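PDB 4ONZ: putative glycoside hydrolase, which belongs by name and family to the glycoside hydrolases and their relatives built on a five-bladed beta-propeller, its own function not being established. Local coordinates for residues S181-L186 with H257-V262; G284-D289 with Y294-R299. All coordinates share one frame; numbering follows the deposited sequence.

Contact 1 of 2, residues S181-L186 with H257-V262; sequences SILTKL and HGIVLV
Ser181 OG is gripped from outside the pair, by a hydrogen bond with Pro250 O and a weaker one with Gly249 O, while Leu261 packs against the same side chain. Leu261 CD1 lies 3.8 Å from Ser181 CB and 4.0 Å from Ser181 OG, so the serine offers its methylene to the leucine and spends its hydroxyl on the strand 245-255 backbone. Its chi1 of -60° sets OG anti to the carbonyl carbon, and this buried polar atom is thereby satisfied.

Two residues along, the contact becomes purely apolar. Leu183 CD1 approaches Ile259 CG2 to 3.7 Å and CG1 to 4.0 Å, whereas its other methyl, CD2, meets Ile259 CD1 at 4.1 Å. The two side chains cross at about a right angle, with both leucine methyls engaged by different parts of the isoleucine. Leu183 reaches across because CG stands anti to the backbone N (chi1 -180°), bringing its end nearer the partner than its CB direction alone would suggest.

No hydrogen bond joins the segments. The CA atoms of Leu183 and Ile259 are 8.2 Å apart, too far for paired strands, and the shared surface is a modest 146 Å², all of it from buried residues. Backbone bonds from Thr184 to Ala252 and Arg254 show instead that strand 245-255 is the direct parallel neighbour of strand 180-187. Side chains of strand 180-187 thus reach past that neighbour to the strand beyond it, 258-266, an arrangement consistent with the packing of neighbouring blades in a beta-propeller.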
ATOM      1  N   SER A 181      -5.697   1.937  -3.190  1.00 17.08           N
ATOM      2  CA  SER A 181      -5.943   2.611  -1.905  1.00 17.04           C
ATOM      3  C   SER A 181      -7.427   2.909  -1.653  1.00 17.13           C
ATOM      4  O   SER A 181      -7.973   3.932  -2.107  1.00 16.67           O
ATOM      5  CB  SER A 181      -5.148   3.908  -1.837  1.00 17.59           C
ATOM      6  OG  SER A 181      -3.778   3.635  -1.955  1.00 18.48           O
ATOM      7  N   ILE A 182      -8.069   2.017  -0.910  1.00 16.44           N
ATOM      8  CA  ILE A 182      -9.487   2.148  -0.600  1.00 17.16           C
ATOM      9  C   ILE A 182      -9.705   3.351   0.322  1.00 17.96           C
ATOM     10  O   ILE A 182      -8.832   3.673   1.126  1.00 17.88           O
ATOM     11  CB  ILE A 182     -10.027   0.864   0.049  1.00 16.48           C
ATOM     12  CG1 ILE A 182      -9.878  -0.308  -0.921  1.00 18.27           C
ATOM     13  CG2 ILE A 182     -11.484   1.041   0.436  1.00 17.67           C
ATOM     14  CD1 ILE A 182     -10.234  -1.648  -0.325  1.00 17.52           C
ATOM     15  N   LEU A 183     -10.832   4.036   0.152  1.00 17.89           N
ATOM     16  CA  LEU A 183     -11.175   5.182   0.997  1.00 19.25           C
ATOM     17  C   LEU A 183     -11.599   4.698   2.389  1.00 18.97           C
ATOM     18  O   LEU A 183     -12.408   3.772   2.511  1.00 17.65           O
ATOM     19  CB  LEU A 183     -12.298   6.021   0.377  1.00 18.99           C
ATOM     20  CG  LEU A 183     -12.733   7.252   1.187  1.00 20.38           C
ATOM     21  CD1 LEU A 183     -11.569   8.206   1.387  1.00 21.83           C
ATOM     22  CD2 LEU A 183     -13.881   7.955   0.494  1.00 21.99           C
ATOM     23  N   THR A 184     -11.039   5.336   3.419  1.00 20.01           N
ATOM     24  CA  THR A 184     -11.337   5.031   4.813  1.00 19.55           C
ATOM     25  C   THR A 184     -11.591   6.319   5.602  1.00 22.85           C
ATOM     26  O   THR A 184     -11.350   7.437   5.111  1.00 21.89           O
ATOM     27  CB  THR A 184     -10.182   4.279   5.517  1.00 19.05           C
ATOM     28  OG1 THR A 184      -9.040   5.140   5.623  1.00 19.54           O
ATOM     29  CG2 THR A 184      -9.793   2.992   4.768  1.00 19.77           C
ATOM     30  N   LYS A 185     -12.066   6.148   6.829  1.00 20.80           N
ATOM     31  CA  LYS A 185     -12.291   7.266   7.744  1.00 25.66           C
ATOM     32  C   LYS A 185     -12.176   6.739   9.170  1.00 26.98           C
ATOM     33  O   LYS A 185     -12.335   5.545   9.398  1.00 24.33           O
ATOM     34  CB  LYS A 185     -13.689   7.857   7.559  1.00 27.89           C
ATOM     35  CG  LYS A 185     -14.807   6.941   8.042  1.00 31.49           C
ATOM     36  CD  LYS A 185     -16.170   7.611   7.978  1.00 36.93           C
ATOM     37  CE  LYS A 185     -17.239   6.657   8.486  1.00 42.87           C
ATOM     38  NZ  LYS A 185     -18.618   7.176   8.283  1.00 48.08           N
ATOM     39  N   LEU A 186     -11.908   7.626  10.123  1.00 28.84           N
ATOM     40  CA  LEU A 186     -11.845   7.237  11.528  1.00 28.78           C
ATOM     41  C   LEU A 186     -13.260   7.205  12.082  1.00 30.00           C
ATOM     42  O   LEU A 186     -13.991   8.190  11.981  1.00 29.93           O
ATOM     43  CB  LEU A 186     -11.029   8.235  12.354  1.00 31.06           C
ATOM     44  CG  LEU A 186     -10.945   7.953  13.865  1.00 33.62           C
ATOM     45  CD1 LEU A 186     -10.171   6.675  14.142  1.00 34.11           C
ATOM     46  CD2 LEU A 186     -10.319   9.114  14.628  1.00 36.45           C
ATOM     47  N   HIS A 257     -10.683  18.545   6.236  1.00 36.02           N
ATOM     48  CA  HIS A 257     -10.484  19.333   5.014  1.00 37.20           C
ATOM     49  C   HIS A 257     -10.821  18.606   3.709  1.00 34.67           C
ATOM     50  O   HIS A 257     -10.858  19.224   2.641  1.00 34.33           O
ATOM     51  CB  HIS A 257      -9.054  19.854   4.976  1.00 40.23           C
ATOM     52  CG  HIS A 257      -8.677  20.640   6.190  1.00 46.07           C
ATOM     53  ND1 HIS A 257      -8.080  20.064   7.292  1.00 51.16           N
ATOM     54  CD2 HIS A 257      -8.832  21.951   6.487  1.00 49.26           C
ATOM     55  CE1 HIS A 257      -7.874  20.989   8.211  1.00 52.86           C
ATOM     56  NE2 HIS A 257      -8.321  22.143   7.747  1.00 52.44           N
ATOM     57  N   GLY A 258     -11.092  17.310   3.798  1.00 32.06           N
ATOM     58  CA  GLY A 258     -11.423  16.501   2.630  1.00 31.40           C
ATOM     59  C   GLY A 258     -10.737  15.151   2.697  1.00 31.64           C
ATOM     60  O   GLY A 258     -10.431  14.664   3.780  1.00 33.20           O
ATOM     61  N   ILE A 259     -10.489  14.555   1.535  1.00 26.47           N
ATOM     62  CA  ILE A 259      -9.835  13.249   1.462  1.00 24.86           C
ATOM     63  C   ILE A 259      -8.349  13.446   1.243  1.00 23.23           C
ATOM     64  O   ILE A 259      -7.954  14.178   0.343  1.00 24.85           O
ATOM     65  CB  ILE A 259     -10.403  12.412   0.295  1.00 24.88           C
ATOM     66  CG1 ILE A 259     -11.890  12.127   0.535  1.00 25.12           C
ATOM     67  CG2 ILE A 259      -9.630  11.100   0.135  1.00 23.21           C
ATOM     68  CD1 ILE A 259     -12.648  11.676  -0.694  1.00 25.89           C
ATOM     69  N   VAL A 260      -7.527  12.795   2.062  1.00 21.33           N
ATOM     70  CA  VAL A 260      -6.081  12.844   1.893  1.00 20.90           C
ATOM     71  C   VAL A 260      -5.592  11.480   1.398  1.00 20.53           C
ATOM     72  O   VAL A 260      -5.888  10.423   1.994  1.00 19.22           O
ATOM     73  CB  VAL A 260      -5.323  13.245   3.180  1.00 21.24           C
ATOM     74  CG1 VAL A 260      -3.808  13.099   3.000  1.00 21.58           C
ATOM     75  CG2 VAL A 260      -5.663  14.688   3.573  1.00 21.03           C
ATOM     76  N   LEU A 261      -4.866  11.515   0.288  1.00 20.54           N
ATOM     77  CA  LEU A 261      -4.229  10.326  -0.244  1.00 19.47           C
ATOM     78  C   LEU A 261      -2.732  10.498  -0.038  1.00 18.97           C
ATOM     79  O   LEU A 261      -2.141  11.454  -0.553  1.00 19.41           O
ATOM     80  CB  LEU A 261      -4.532  10.153  -1.734  1.00 20.08           C
ATOM     81  CG  LEU A 261      -3.805   8.984  -2.428  1.00 18.23           C
ATOM     82  CD1 LEU A 261      -4.236   7.638  -1.855  1.00 17.95           C
ATOM     83  CD2 LEU A 261      -4.022   9.025  -3.933  1.00 19.51           C
ATOM     84  N   VAL A 262      -2.131   9.611   0.753  1.00 18.45           N
ATOM     85  CA  VAL A 262      -0.682   9.571   0.888  1.00 19.31           C
ATOM     86  C   VAL A 262      -0.191   8.749  -0.310  1.00 18.41           C
ATOM     87  O   VAL A 262      -0.662   7.626  -0.550  1.00 17.68           O
ATOM     88  CB  VAL A 262      -0.218   8.947   2.226  1.00 19.12           C
ATOM     89  CG1 VAL A 262       1.280   8.670   2.207  1.00 20.83           C
ATOM     90  CG2 VAL A 262      -0.566   9.861   3.391  1.00 21.63           C
TER

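Contact 2 of 2, residues G284-D289 with Y294-R299; sequences GQLLLD and YKVLDR
Arg299 runs out along Leu286, its partner in a non-hydrogen-bonded antiparallel pair. Arg299 CB lies 3.8 Å from Leu286 CD1, CG is equally close to that methyl, and CD follows with Arg299 CD to Leu286 CD1 at 4.0 Å. The sequence of near-equal approaches reflects a fully extended chain whose CG stands anti to the backbone N (chi1 -174°). Past the methyl, NE bonds to Tyr263 OH, and NH2 reaches Asp242 OD2 in a salt bridge and Gln235 O in a hydrogen bond. Three partners thus fix the guanidinium while its aliphatic stem covers the leucine.

Leu286 CD1 is shared: it also touches Val296 CG1 at 3.6 Å, the two side chains crossing at about a right angle on the sheet face that carries Arg299.

The backbone evidence is a classic beta bulge. Leu287 O accepts two bonds, from Leu297 N at 2.7 Å and from Asp298 N at 3.2 Å, so both residues stand opposite one leucine. Leu287 N returns a nearly straight bond to Asp298 O (2.8 Å, 170° at the hydrogen). Beyond the bulge the register has slipped by one, and Asp289 N bonds to Lys295 O at 2.8 Å, almost in line with the C=O bond. Asp298 OD1 takes its neighbour's Arg299 N on the anti side, out of the carboxylate plane, while OD2 is held by Trp13 NE1.

Strands 284-288 and 296-299 run at 156° to each other as a beta hairpin; the second ends this run of antiparallel strands, probably as the outer strand of a propeller blade, while the first is hydrogen-bonded along its other edge to strand 258-266.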
ATOM      1  N   GLY A 284       4.412  11.959  -0.832  1.00 17.25           N
ATOM      2  CA  GLY A 284       3.656  13.198  -0.907  1.00 18.05           C
ATOM      3  C   GLY A 284       2.242  12.987  -0.430  1.00 18.09           C
ATOM      4  O   GLY A 284       1.877  11.890  -0.004  1.00 18.49           O
ATOM      5  N   GLN A 285       1.449  14.049  -0.481  1.00 19.45           N
ATOM      6  CA  GLN A 285       0.038  13.985  -0.100  1.00 19.52           C
ATOM      7  C   GLN A 285      -0.807  14.784  -1.070  1.00 19.80           C
ATOM      8  O   GLN A 285      -0.390  15.833  -1.557  1.00 20.63           O
ATOM      9  CB  GLN A 285      -0.206  14.487   1.320  1.00 21.13           C
ATOM     10  CG  GLN A 285       0.362  13.592   2.389  1.00 20.72           C
ATOM     11  CD  GLN A 285       0.072  14.075   3.800  1.00 22.29           C
ATOM     12  OE1 GLN A 285      -0.945  14.729   4.067  1.00 20.85           O
ATOM     13  NE2 GLN A 285       0.956  13.727   4.720  1.00 21.51           N
ATOM     14  N   LEU A 286      -1.996  14.263  -1.337  1.00 20.20           N
ATOM     15  CA  LEU A 286      -2.957  14.871  -2.227  1.00 21.36           C
ATOM     16  C   LEU A 286      -4.227  15.085  -1.407  1.00 22.66           C
ATOM     17  O   LEU A 286      -4.683  14.163  -0.724  1.00 23.16           O
ATOM     18  CB  LEU A 286      -3.212  13.920  -3.400  1.00 22.22           C
ATOM     19  CG  LEU A 286      -4.019  14.399  -4.601  1.00 25.41           C
ATOM     20  CD1 LEU A 286      -3.342  15.599  -5.255  1.00 25.83           C
ATOM     21  CD2 LEU A 286      -4.203  13.276  -5.614  1.00 25.02           C
ATOM     22  N   LEU A 287      -4.760  16.304  -1.434  1.00 23.47           N
ATOM     23  CA  LEU A 287      -6.004  16.639  -0.756  1.00 24.19           C
ATOM     24  C   LEU A 287      -7.080  16.726  -1.818  1.00 24.93           C
ATOM     25  O   LEU A 287      -6.979  17.535  -2.749  1.00 27.15           O
ATOM     26  CB  LEU A 287      -5.911  17.985  -0.028  1.00 25.45           C
ATOM     27  CG  LEU A 287      -7.182  18.371   0.751  1.00 26.09           C
ATOM     28  CD1 LEU A 287      -7.391  17.437   1.937  1.00 26.95           C
ATOM     29  CD2 LEU A 287      -7.142  19.814   1.221  1.00 26.33           C
ATOM     30  N   LEU A 288      -8.113  15.903  -1.680  1.00 25.61           N
ATOM     31  CA  LEU A 288      -9.209  15.909  -2.630  1.00 25.15           C
ATOM     32  C   LEU A 288     -10.493  16.316  -1.945  1.00 26.23           C
ATOM     33  O   LEU A 288     -10.620  16.197  -0.730  1.00 24.42           O
ATOM     34  CB  LEU A 288      -9.366  14.546  -3.294  1.00 26.10           C
ATOM     35  CG  LEU A 288      -8.050  14.069  -3.914  1.00 26.20           C
ATOM     36  CD1 LEU A 288      -7.370  13.074  -2.981  1.00 25.89           C
ATOM     37  CD2 LEU A 288      -8.264  13.424  -5.265  1.00 27.11           C
ATOM     38  N   ASP A 289     -11.447  16.777  -2.744  1.00 26.42           N
ATOM     39  CA  ASP A 289     -12.733  17.234  -2.225  1.00 30.41           C
ATOM     40  C   ASP A 289     -13.504  16.060  -1.619  1.00 29.65           C
ATOM     41  O   ASP A 289     -13.620  14.996  -2.233  1.00 28.86           O
ATOM     42  CB  ASP A 289     -13.533  17.917  -3.343  1.00 32.37           C
ATOM     43  CG  ASP A 289     -14.770  18.641  -2.832  1.00 35.28           C
ATOM     44  OD1 ASP A 289     -15.653  17.989  -2.252  1.00 39.24           O
ATOM     45  OD2 ASP A 289     -14.869  19.861  -3.047  1.00 39.47           O
ATOM     46  N   TYR A 294     -12.751  13.126  -7.123  1.00 26.56           N
ATOM     47  CA  TYR A 294     -11.915  13.245  -8.314  1.00 27.05           C
ATOM     48  C   TYR A 294     -11.310  14.646  -8.396  1.00 28.56           C
ATOM     49  O   TYR A 294     -10.410  14.902  -9.204  1.00 31.29           O
ATOM     50  CB  TYR A 294     -12.745  12.987  -9.574  1.00 27.97           C
ATOM     51  CG  TYR A 294     -13.597  11.750  -9.488  1.00 29.26           C
ATOM     52  CD1 TYR A 294     -13.017  10.503  -9.323  1.00 27.44           C
ATOM     53  CD2 TYR A 294     -14.989  11.823  -9.570  1.00 31.38           C
ATOM     54  CE1 TYR A 294     -13.789   9.359  -9.245  1.00 27.77           C
ATOM     55  CE2 TYR A 294     -15.771  10.681  -9.478  1.00 31.31           C
ATOM     56  CZ  TYR A 294     -15.163   9.449  -9.322  1.00 29.27           C
ATOM     57  OH  TYR A 294     -15.916   8.300  -9.234  1.00 30.02           O
ATOM     58  N   LYS A 295     -11.802  15.548  -7.550  1.00 28.07           N
ATOM     59  CA  LYS A 295     -11.391  16.951  -7.574  1.00 28.88           C
ATOM     60  C   LYS A 295     -10.267  17.227  -6.582  1.00 28.00           C
ATOM     61  O   LYS A 295     -10.443  17.106  -5.366  1.00 25.69           O
ATOM     62  CB  LYS A 295     -12.606  17.838  -7.281  1.00 31.68           C
ATOM     63  CG  LYS A 295     -12.361  19.338  -7.252  1.00 37.12           C
ATOM     64  CD  LYS A 295     -13.625  20.043  -6.773  1.00 44.15           C
ATOM     65  CE  LYS A 295     -13.429  21.539  -6.601  1.00 47.36           C
ATOM     66  NZ  LYS A 295     -13.277  22.243  -7.900  1.00 50.61           N
ATOM     67  N   VAL A 296      -9.111  17.608  -7.124  1.00 27.56           N
ATOM     68  CA  VAL A 296      -7.930  17.918  -6.328  1.00 26.73           C
ATOM     69  C   VAL A 296      -8.058  19.322  -5.747  1.00 28.05           C
ATOM     70  O   VAL A 296      -8.377  20.263  -6.470  1.00 29.23           O
ATOM     71  CB  VAL A 296      -6.650  17.843  -7.193  1.00 27.57           C
ATOM     72  CG1 VAL A 296      -5.423  18.319  -6.415  1.00 28.56           C
ATOM     73  CG2 VAL A 296      -6.454  16.425  -7.711  1.00 27.85           C
ATOM     74  N   LEU A 297      -7.839  19.447  -4.441  1.00 27.35           N
ATOM     75  CA  LEU A 297      -7.876  20.742  -3.761  1.00 28.69           C
ATOM     76  C   LEU A 297      -6.468  21.246  -3.532  1.00 29.92           C
ATOM     77  O   LEU A 297      -6.222  22.440  -3.636  1.00 29.22           O
ATOM     78  CB  LEU A 297      -8.589  20.653  -2.408  1.00 29.07           C
ATOM     79  CG  LEU A 297     -10.064  20.266  -2.418  1.00 30.92           C
ATOM     80  CD1 LEU A 297     -10.618  20.323  -1.003  1.00 30.98           C
ATOM     81  CD2 LEU A 297     -10.863  21.157  -3.353  1.00 32.47           C
ATOM     82  N   ASP A 298      -5.543  20.343  -3.205  1.00 28.45           N
ATOM     83  CA  ASP A 298      -4.165  20.739  -2.943  1.00 28.04           C
ATOM     84  C   ASP A 298      -3.238  19.536  -3.088  1.00 26.31           C
ATOM     85  O   ASP A 298      -3.684  18.392  -3.028  1.00 23.14           O
ATOM     86  CB  ASP A 298      -4.053  21.349  -1.539  1.00 30.67           C
ATOM     87  CG  ASP A 298      -2.871  22.315  -1.394  1.00 34.53           C
ATOM     88  OD1 ASP A 298      -2.008  22.411  -2.303  1.00 33.78           O
ATOM     89  OD2 ASP A 298      -2.813  23.000  -0.352  1.00 38.81           O
ATOM     90  N   ARG A 299      -1.947  19.817  -3.254  1.00 24.98           N
ATOM     91  CA  ARG A 299      -0.931  18.791  -3.470  1.00 24.08           C
ATOM     92  C   ARG A 299       0.406  19.334  -2.966  1.00 25.64           C
ATOM     93  O   ARG A 299       0.742  20.501  -3.221  1.00 27.82           O
ATOM     94  CB  ARG A 299      -0.869  18.491  -4.973  1.00 22.72           C
ATOM     95  CG  ARG A 299       0.029  17.352  -5.424  1.00 21.04           C
ATOM     96  CD  ARG A 299      -0.096  17.235  -6.927  1.00 21.28           C
ATOM     97  NE  ARG A 299       0.781  16.245  -7.535  1.00 21.20           N
ATOM     98  CZ  ARG A 299       0.828  16.007  -8.845  1.00 22.02           C
ATOM     99  NH1 ARG A 299       0.063  16.701  -9.681  1.00 22.40           N
ATOM    100  NH2 ARG A 299       1.645  15.088  -9.331  1.00 22.46           N
TER

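In the fold
Contacts 1 and 2 meet in one sheet, where strand 258-266, half of contact 1, is hydrogen-bonded to strand 281-288, half of contact 2. The evidence is two probable backbone bonds, Ile259 O to Leu288 N at 2.7 Å and Leu261 N to Leu286 O at 2.8 Å. With centres 10 Å apart, the contacts differ in depth: contact 1 lies about 13 Å from the chain centre and is fully buried, whereas contact 2, at about 18 Å, includes exposed residues. Their chemistry follows. Contact 1 joins two strands not paired with each other through side chains alone; contact 2 closes a hairpin, probably the outer one of a blade, with backbone bonds, a bulge and apolar side chains, its charged groups finding partners outside.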